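Side-chain contacts in Rho guanine nucleotide exchange factor 11 (Homo sapiens, PDB 5JHH), which probably activates RhoA-type small GTPases, its DH and PH domains promoting exchange of bound GDP for GTP: residues L16-R19 with E20-R23; A109-E112 with L113-V116; S352-K355 with N356-E360. All blocks are in the same frame, centred on the assembly; numbering follows the deposited sequence.

The three contacts are short local stretches, each on or at the start of a helix, placed in series along one elongated chain, and none touches another. Contact 1 caps the start of helix 18-54 at the far end of the molecule; contact 2 lies about 32 Å away, centre to centre, on helix 107-121 of the RhoGEF (DH) domain. Contact 3 belongs to the PH domain, on helix 352-368, with its centre about 35 Å from contact 2 and about 46 Å from contact 1. Contacts 2 and 3 fall on opposite sides of the chain's centre. Of the three, contact 3 alone is touched by the second protein of the assembly, consistent with a PH domain that shares in holding the partner.

Contact 1: L16-R19 with E20-R23; sequences LTQR and EIDR
Gln18 O takes the backbone N-H of Asp22 at 2.9 Å, and the Asp22 carboxylate curls back to the same place. Because CG of Asp22 lies beside its own backbone N (chi1 -68°), OD1 stops only 2.9 Å from Gln18 O; these are two acceptors, so the approach is likely to be mildly repulsive. The Gln18 amide bends over at chi2 and leaves OE1 3.7 Å from Asp22 OD1, the amide and carboxylate planes nearly perpendicular. With an alanine in place of Asp22 the carboxylate goes, and the chain of Gln18 and His183 would probably each lose a neighbour, opening a gap beside the first turn.

This is the N-terminus of helix 18-54. Thr17 is the N-cap, its OG1 accepting a weak bond from Arg19 N at 3.1 Å, while its methyl CG2 meets Glu20 CB at 3.5 Å, the two side chains crossing at about a right angle. Just before the cap, Leu16 CB lies 4.2 Å from Ile21 CD1, the pairing of a hydrophobic staple. Leu16 CD2 also brushes the Glu20 chain at CG. Glu20 OE2, whose main partner is Gln24 NE2, meets Arg23 NH2 in the guanidinium plane, a weak salt bridge of 3.4 Å. The same guanidinium reaches the carbonyls of Ile94 and Lys95, tying the first turn to that neighbouring backbone.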
loop_
_atom_site.group_PDB
_atom_site.type_symbol
_atom_site.label_atom_id
_atom_site.label_comp_id
_atom_site.label_asym_id
_atom_site.label_seq_id
_atom_site.Cartn_x
_atom_site.Cartn_y
_atom_site.Cartn_z
ATOM N N LEU A 16 -13.890 -33.177 16.297
ATOM C CA LEU A 16 -12.611 -32.542 16.001
ATOM C C LEU A 16 -12.022 -31.701 17.129
ATOM O O LEU A 16 -12.721 -31.206 18.006
ATOM C CB LEU A 16 -12.760 -31.664 14.762
ATOM C CG LEU A 16 -13.473 -32.343 13.595
ATOM C CD1 LEU A 16 -13.866 -31.310 12.557
ATOM C CD2 LEU A 16 -12.598 -33.432 12.983
ATOM N N THR A 17 -10.713 -31.531 17.058
ATOM C CA THR A 17 -9.993 -30.641 17.954
ATOM C C THR A 17 -10.178 -29.168 17.562
ATOM O O THR A 17 -10.509 -28.856 16.423
ATOM C CB THR A 17 -8.482 -30.977 17.960
ATOM O OG1 THR A 17 -7.740 -29.816 18.333
ATOM C CG2 THR A 17 -7.966 -31.458 16.572
ATOM N N GLN A 18 -9.927 -28.269 18.508
ATOM C CA GLN A 18 -9.999 -26.821 18.270
ATOM C C GLN A 18 -9.056 -26.386 17.138
ATOM O O GLN A 18 -9.414 -25.556 16.306
ATOM C CB GLN A 18 -9.637 -26.053 19.557
ATOM C CG GLN A 18 -9.916 -24.541 19.557
ATOM C CD GLN A 18 -11.389 -24.178 19.364
ATOM O OE1 GLN A 18 -11.719 -23.013 19.171
ATOM N NE2 GLN A 18 -12.279 -25.170 19.422
ATOM N N ARG A 19 -7.841 -26.923 17.158
ATOM C CA ARG A 19 -6.869 -26.686 16.117
ATOM C C ARG A 19 -7.419 -27.098 14.761
ATOM O O ARG A 19 -7.313 -26.349 13.815
ATOM C CB ARG A 19 -5.589 -27.456 16.405
ATOM C CG ARG A 19 -4.382 -27.003 15.594
ATOM C CD ARG A 19 -3.220 -27.973 15.750
ATOM N NE ARG A 19 -1.914 -27.343 15.549
ATOM C CZ ARG A 19 -1.358 -26.459 16.376
ATOM N NH1 ARG A 19 -0.158 -25.962 16.100
ATOM N NH2 ARG A 19 -1.999 -26.053 17.469
ATOM N N GLU A 20 -8.022 -28.271 14.661
ATOM C CA GLU A 20 -8.511 -28.739 13.383
ATOM C C GLU A 20 -9.802 -28.015 12.968
ATOM O O GLU A 20 -10.103 -27.880 11.783
ATOM C CB GLU A 20 -8.716 -30.254 13.398
ATOM C CG GLU A 20 -9.430 -30.832 12.168
ATOM C CD GLU A 20 -8.674 -30.647 10.842
ATOM O OE1 GLU A 20 -8.120 -31.637 10.326
ATOM O OE2 GLU A 20 -8.655 -29.526 10.293
ATOM N N ILE A 21 -10.560 -27.532 13.941
ATOM C CA ILE A 21 -11.701 -26.695 13.642
ATOM C C ILE A 21 -11.183 -25.401 13.004
ATOM O O ILE A 21 -11.714 -24.936 12.012
ATOM C CB ILE A 21 -12.469 -26.301 14.911
ATOM C CG1 ILE A 21 -12.975 -27.532 15.680
ATOM C CG2 ILE A 21 -13.626 -25.364 14.554
ATOM C CD1 ILE A 21 -14.423 -27.898 15.395
ATOM N N ASP A 22 -10.157 -24.816 13.624
ATOM C CA ASP A 22 -9.634 -23.530 13.209
ATOM C C ASP A 22 -8.992 -23.614 11.833
ATOM O O ASP A 22 -9.173 -22.718 11.033
ATOM C CB ASP A 22 -8.618 -22.997 14.223
ATOM C CG ASP A 22 -9.266 -22.636 15.557
ATOM O OD1 ASP A 22 -10.467 -22.926 15.732
ATOM O OD2 ASP A 22 -8.561 -22.109 16.442
ATOM N N ARG A 23 -8.255 -24.698 11.593
ATOM C CA ARG A 23 -7.712 -25.032 10.298
ATOM C C ARG A 23 -8.803 -25.060 9.256
ATOM O O ARG A 23 -8.664 -24.434 8.197
ATOM C CB ARG A 23 -7.007 -26.384 10.369
ATOM C CG ARG A 23 -6.155 -26.705 9.173
ATOM C CD ARG A 23 -5.627 -28.126 9.236
ATOM N NE ARG A 23 -5.123 -28.496 7.932
ATOM C CZ ARG A 23 -5.767 -29.257 7.048
ATOM N NH1 ARG A 23 -5.201 -29.460 5.881
ATOM N NH2 ARG A 23 -6.934 -29.842 7.324
#

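Contact 2: A109-E112 with L113-V116; sequences AREE and LQQV
Helix 107-121 belongs to the helical bundle of the DH domain, and here Arg110 and Gln114, one turn apart, join their side chains along the side that faces helix 189-227. Arg110 NE donates to Gln114 OE1 at 2.9 Å in a fairly straight bond (163°), and NH2 adds a weak second one at 3.3 Å, so a single amide oxygen receives two N-H groups from one guanidinium. OE1 lies in the guanidinium plane at its edge, but the reverse is not true: NE stands above the amide carbonyl plane, and the two flat groups are turned 74° apart.

The torsions set up this pairing. Gln114 carries CG between its backbone N and carbonyl carbon (chi1 72°), the crowded position, which swings the otherwise extended chain back over the preceding turn and brings CG to 3.4 Å from Arg110 O. Arg110 is extended from CG to NE and crosses the Gln114 chain at a slant. Beyond the pair, Arg110 NH1 bonds to Gln200 OE1, and both side chains pack on Ile204, so the bridge is anchored to the neighbouring helix.

On another side of the turn Leu113 packs against Ile76 and Phe105, while Val116 rests on Leu73 of helix 70-89 and sets CG2 3.2 Å from Glu112 O.

Glu111 runs beside Gln114, the two pointing the same way with carboxylate and amide planes nearly perpendicular, and a water joins them. It donates to Glu111 OE1 at 2.7 Å and to Glu111 O at 2.9 Å, and accepts a longer bond of 3.3 Å from Gln114 NE2.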
loop_
_atom_site.group_PDB
_atom_site.type_symbol
_atom_site.label_atom_id
_atom_site.label_comp_id
_atom_site.label_asym_id
_atom_site.label_seq_id
_atom_site.Cartn_x
_atom_site.Cartn_y
_atom_site.Cartn_z
ATOM N N ALA A 109 3.272 -22.341 -12.309
ATOM C CA ALA A 109 2.005 -21.769 -11.980
ATOM C C ALA A 109 2.232 -20.414 -11.352
ATOM O O ALA A 109 1.461 -19.501 -11.552
ATOM C CB ALA A 109 1.224 -22.649 -11.024
ATOM N N ARG A 110 3.346 -20.304 -10.646
ATOM C CA ARG A 110 3.784 -19.033 -10.095
ATOM C C ARG A 110 4.201 -18.075 -11.206
ATOM O O ARG A 110 3.835 -16.899 -11.181
ATOM C CB ARG A 110 4.932 -19.197 -9.122
ATOM C CG ARG A 110 5.798 -17.946 -9.069
ATOM C CD ARG A 110 6.755 -17.829 -7.904
ATOM N NE ARG A 110 7.482 -16.594 -8.077
ATOM C CZ ARG A 110 8.769 -16.413 -7.788
ATOM N NH1 ARG A 110 9.467 -17.331 -7.151
ATOM N NH2 ARG A 110 9.345 -15.274 -8.094
ATOM N N GLU A 111 4.972 -18.559 -12.164
ATOM C CA GLU A 111 5.440 -17.695 -13.235
ATOM C C GLU A 111 4.223 -17.091 -13.949
ATOM O O GLU A 111 4.187 -15.883 -14.206
ATOM C CB GLU A 111 6.305 -18.473 -14.242
ATOM C CG GLU A 111 7.594 -19.053 -13.677
ATOM C CD GLU A 111 8.546 -17.983 -13.226
ATOM O OE1 GLU A 111 8.610 -16.919 -13.891
ATOM O OE2 GLU A 111 9.197 -18.161 -12.205
ATOM N N GLU A 112 3.258 -17.947 -14.278
ATOM C CA GLU A 112 2.044 -17.529 -14.973
ATOM C C GLU A 112 1.263 -16.479 -14.168
ATOM O O GLU A 112 0.937 -15.413 -14.711
ATOM C CB GLU A 112 1.171 -18.736 -15.280
ATOM C CG GLU A 112 -0.149 -18.398 -15.932
ATOM C CD GLU A 112 -1.037 -19.626 -16.211
ATOM O OE1 GLU A 112 -1.066 -20.590 -15.394
ATOM O OE2 GLU A 112 -1.744 -19.623 -17.251
ATOM N N LEU A 113 1.059 -16.725 -12.868
ATOM C CA LEU A 113 0.255 -15.841 -12.030
ATOM C C LEU A 113 0.919 -14.486 -11.884
ATOM O O LEU A 113 0.256 -13.452 -12.030
ATOM C CB LEU A 113 0.030 -16.429 -10.651
ATOM C CG LEU A 113 -0.598 -15.499 -9.610
ATOM C CD1 LEU A 113 -1.928 -14.846 -9.990
ATOM C CD2 LEU A 113 -0.833 -16.301 -8.359
ATOM N N GLN A 114 2.227 -14.467 -11.662
ATOM C CA GLN A 114 2.880 -13.187 -11.482
ATOM C C GLN A 114 2.951 -12.407 -12.765
ATOM O O GLN A 114 2.846 -11.202 -12.713
ATOM C CB GLN A 114 4.229 -13.263 -10.767
ATOM C CG GLN A 114 5.381 -13.837 -11.532
ATOM C CD GLN A 114 6.564 -14.257 -10.626
ATOM O OE1 GLN A 114 6.501 -14.206 -9.400
ATOM N NE2 GLN A 114 7.701 -14.624 -11.267
ATOM N N GLN A 115 3.046 -13.071 -13.910
ATOM C CA GLN A 115 3.129 -12.346 -15.149
ATOM C C GLN A 115 1.794 -11.703 -15.375
ATOM O O GLN A 115 1.709 -10.576 -15.768
ATOM C CB GLN A 115 3.318 -13.233 -16.386
ATOM C CG GLN A 115 4.581 -13.989 -16.544
ATOM C CD GLN A 115 4.519 -14.875 -17.806
ATOM O OE1 GLN A 115 3.881 -15.944 -17.829
ATOM N NE2 GLN A 115 5.145 -14.419 -18.848
ATOM N N VAL A 116 0.752 -12.507 -15.306
ATOM C CA VAL A 116 -0.588 -12.047 -15.605
ATOM C C VAL A 116 -1.005 -10.982 -14.603
ATOM O O VAL A 116 -1.426 -9.936 -15.003
ATOM C CB VAL A 116 -1.555 -13.221 -15.633
ATOM C CG1 VAL A 116 -2.965 -12.735 -15.839
ATOM C CG2 VAL A 116 -1.168 -14.157 -16.791
HETATM O O HOH W 1 6.868 -14.879 -14.429
#

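Contact 3: S352-K355 with N356-E360; sequences SSDK and NTWME
The indole of Trp358 meets Asp354 through its CD1-NE1 edge. Asp354 OD2 comes to 3.4 Å from CD1 of Trp358 and almost as near to NE1, with the carboxylate turned 57° from the ring, and the backbone O of Asp354 approaches CD1 at 3.2 Å, also at the edge and near the ring plane. The side chains run side by side, pointing the same way. To get there Asp354 takes an unusual chi1 of -127°, off the staggered positions, which suggests some strain. Elsewhere the indole makes an edge-to-face contact with the His256 ring and packs on Leu260 and Phe331.

Those residues belong to the beta-sheet of the PH domain, and helix 352-368 is the C-terminal helix that packs against it in this fold. Lys355 and Met359 lie on the same face, both against Phe331. Their chains run alongside each other: Lys355 CE is 3.7 Å from Met359 CG, and the ammonium NZ of Lys355 sits 3.4 Å from the methyl CE of Met359. The charged end itself is hydrogen-bonded to Ser323 OG on strand 319-323.

A different side of the helix is held by water. One molecule donates to Ser353 OG at 2.6 Å and to Thr357 OG1 at 2.8 Å; a second donates to Ser353 O at 2.8 Å and accepts from Thr357 OG1 at 3.1 Å. Thr357 OG1 stands beside its own backbone N (chi1 -63°), which puts it within bonding distance of both waters; it accepts from one and donates to the other. Ser353 OG also bonds to the backbone of the second protein chain, probably the GTPase.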
loop_
_atom_site.group_PDB
_atom_site.type_symbol
_atom_site.label_atom_id
_atom_site.label_comp_id
_atom_site.label_asym_id
_atom_site.label_seq_id
_atom_site.Cartn_x
_atom_site.Cartn_y
_atom_site.Cartn_z
ATOM N N SER A 352 13.056 13.950 10.471
ATOM C CA SER A 352 14.121 13.062 10.796
ATOM C C SER A 352 13.923 11.753 10.033
ATOM O O SER A 352 14.883 11.232 9.451
ATOM C CB SER A 352 14.201 12.834 12.303
ATOM O OG SER A 352 13.096 12.110 12.774
ATOM N N SER A 353 12.673 11.278 9.983
ATOM C CA SER A 353 12.327 10.018 9.269
ATOM C C SER A 353 12.728 10.072 7.813
ATOM O O SER A 353 13.374 9.164 7.299
ATOM C CB SER A 353 10.831 9.690 9.347
ATOM O OG SER A 353 10.499 8.603 8.487
ATOM N N ASP A 354 12.378 11.173 7.176
ATOM C CA ASP A 354 12.722 11.369 5.806
ATOM C C ASP A 354 14.203 11.357 5.567
ATOM O O ASP A 354 14.684 10.923 4.505
ATOM C CB ASP A 354 12.177 12.676 5.321
ATOM C CG ASP A 354 11.354 12.499 4.079
ATOM O OD1 ASP A 354 10.235 11.850 4.169
ATOM O OD2 ASP A 354 11.892 12.939 3.021
ATOM N N LYS A 355 14.912 11.947 6.519
ATOM C CA LYS A 355 16.338 12.005 6.450
ATOM C C LYS A 355 16.915 10.597 6.603
ATOM O O LYS A 355 17.788 10.220 5.822
ATOM C CB LYS A 355 16.873 12.972 7.483
ATOM C CG LYS A 355 18.391 13.127 7.476
ATOM C CD LYS A 355 18.961 12.419 8.682
ATOM C CE LYS A 355 20.292 11.786 8.355
ATOM N NZ LYS A 355 20.687 10.927 9.508
ATOM N N ASN A 356 16.413 9.813 7.566
ATOM C CA ASN A 356 16.765 8.414 7.604
ATOM C C ASN A 356 16.528 7.700 6.266
ATOM O O ASN A 356 17.377 6.963 5.807
ATOM C CB ASN A 356 16.027 7.670 8.716
ATOM C CG ASN A 356 16.290 8.252 10.100
ATOM O OD1 ASN A 356 15.512 8.016 11.025
ATOM N ND2 ASN A 356 17.378 8.999 10.255
ATOM N N THR A 357 15.378 7.908 5.650
ATOM C CA THR A 357 15.096 7.248 4.381
ATOM C C THR A 357 16.075 7.675 3.307
ATOM O O THR A 357 16.664 6.864 2.632
ATOM C CB THR A 357 13.679 7.586 3.891
ATOM O OG1 THR A 357 12.755 7.063 4.842
ATOM C CG2 THR A 357 13.419 6.973 2.535
ATOM N N TRP A 358 16.172 8.970 3.099
ATOM C CA TRP A 358 17.106 9.510 2.143
ATOM C C TRP A 358 18.561 8.987 2.330
ATOM O O TRP A 358 19.240 8.662 1.350
ATOM C CB TRP A 358 17.094 11.013 2.256
ATOM C CG TRP A 358 16.153 11.676 1.346
ATOM C CD1 TRP A 358 15.000 12.305 1.682
ATOM C CD2 TRP A 358 16.310 11.832 -0.054
ATOM N NE1 TRP A 358 14.415 12.846 0.554
ATOM C CE2 TRP A 358 15.188 12.541 -0.526
ATOM C CE3 TRP A 358 17.283 11.422 -0.967
ATOM C CZ2 TRP A 358 15.023 12.863 -1.846
ATOM C CZ3 TRP A 358 17.120 11.733 -2.272
ATOM C CH2 TRP A 358 15.992 12.437 -2.717
ATOM N N MET A 359 19.024 8.895 3.579
ATOM C CA MET A 359 20.357 8.405 3.845
ATOM C C MET A 359 20.511 6.913 3.590
ATOM O O MET A 359 21.506 6.474 3.016
ATOM C CB MET A 359 20.766 8.710 5.266
ATOM C CG MET A 359 21.517 10.024 5.374
ATOM S SD MET A 359 23.056 9.927 6.316
ATOM C CE MET A 359 22.633 8.835 7.661
ATOM N N GLU A 360 19.550 6.127 4.052
ATOM C CA GLU A 360 19.602 4.700 3.851
ATOM C C GLU A 360 19.725 4.455 2.352
ATOM O O GLU A 360 20.576 3.705 1.914
ATOM C CB GLU A 360 18.339 4.070 4.396
ATOM C CG GLU A 360 18.403 2.582 4.653
ATOM C CD GLU A 360 17.125 2.079 5.336
ATOM O OE1 GLU A 360 17.222 1.577 6.479
ATOM O OE2 GLU A 360 16.014 2.217 4.754
HETATM O O HOH W 2 10.596 8.513 5.860
HETATM O O HOH W 3 12.755 6.519 7.908
#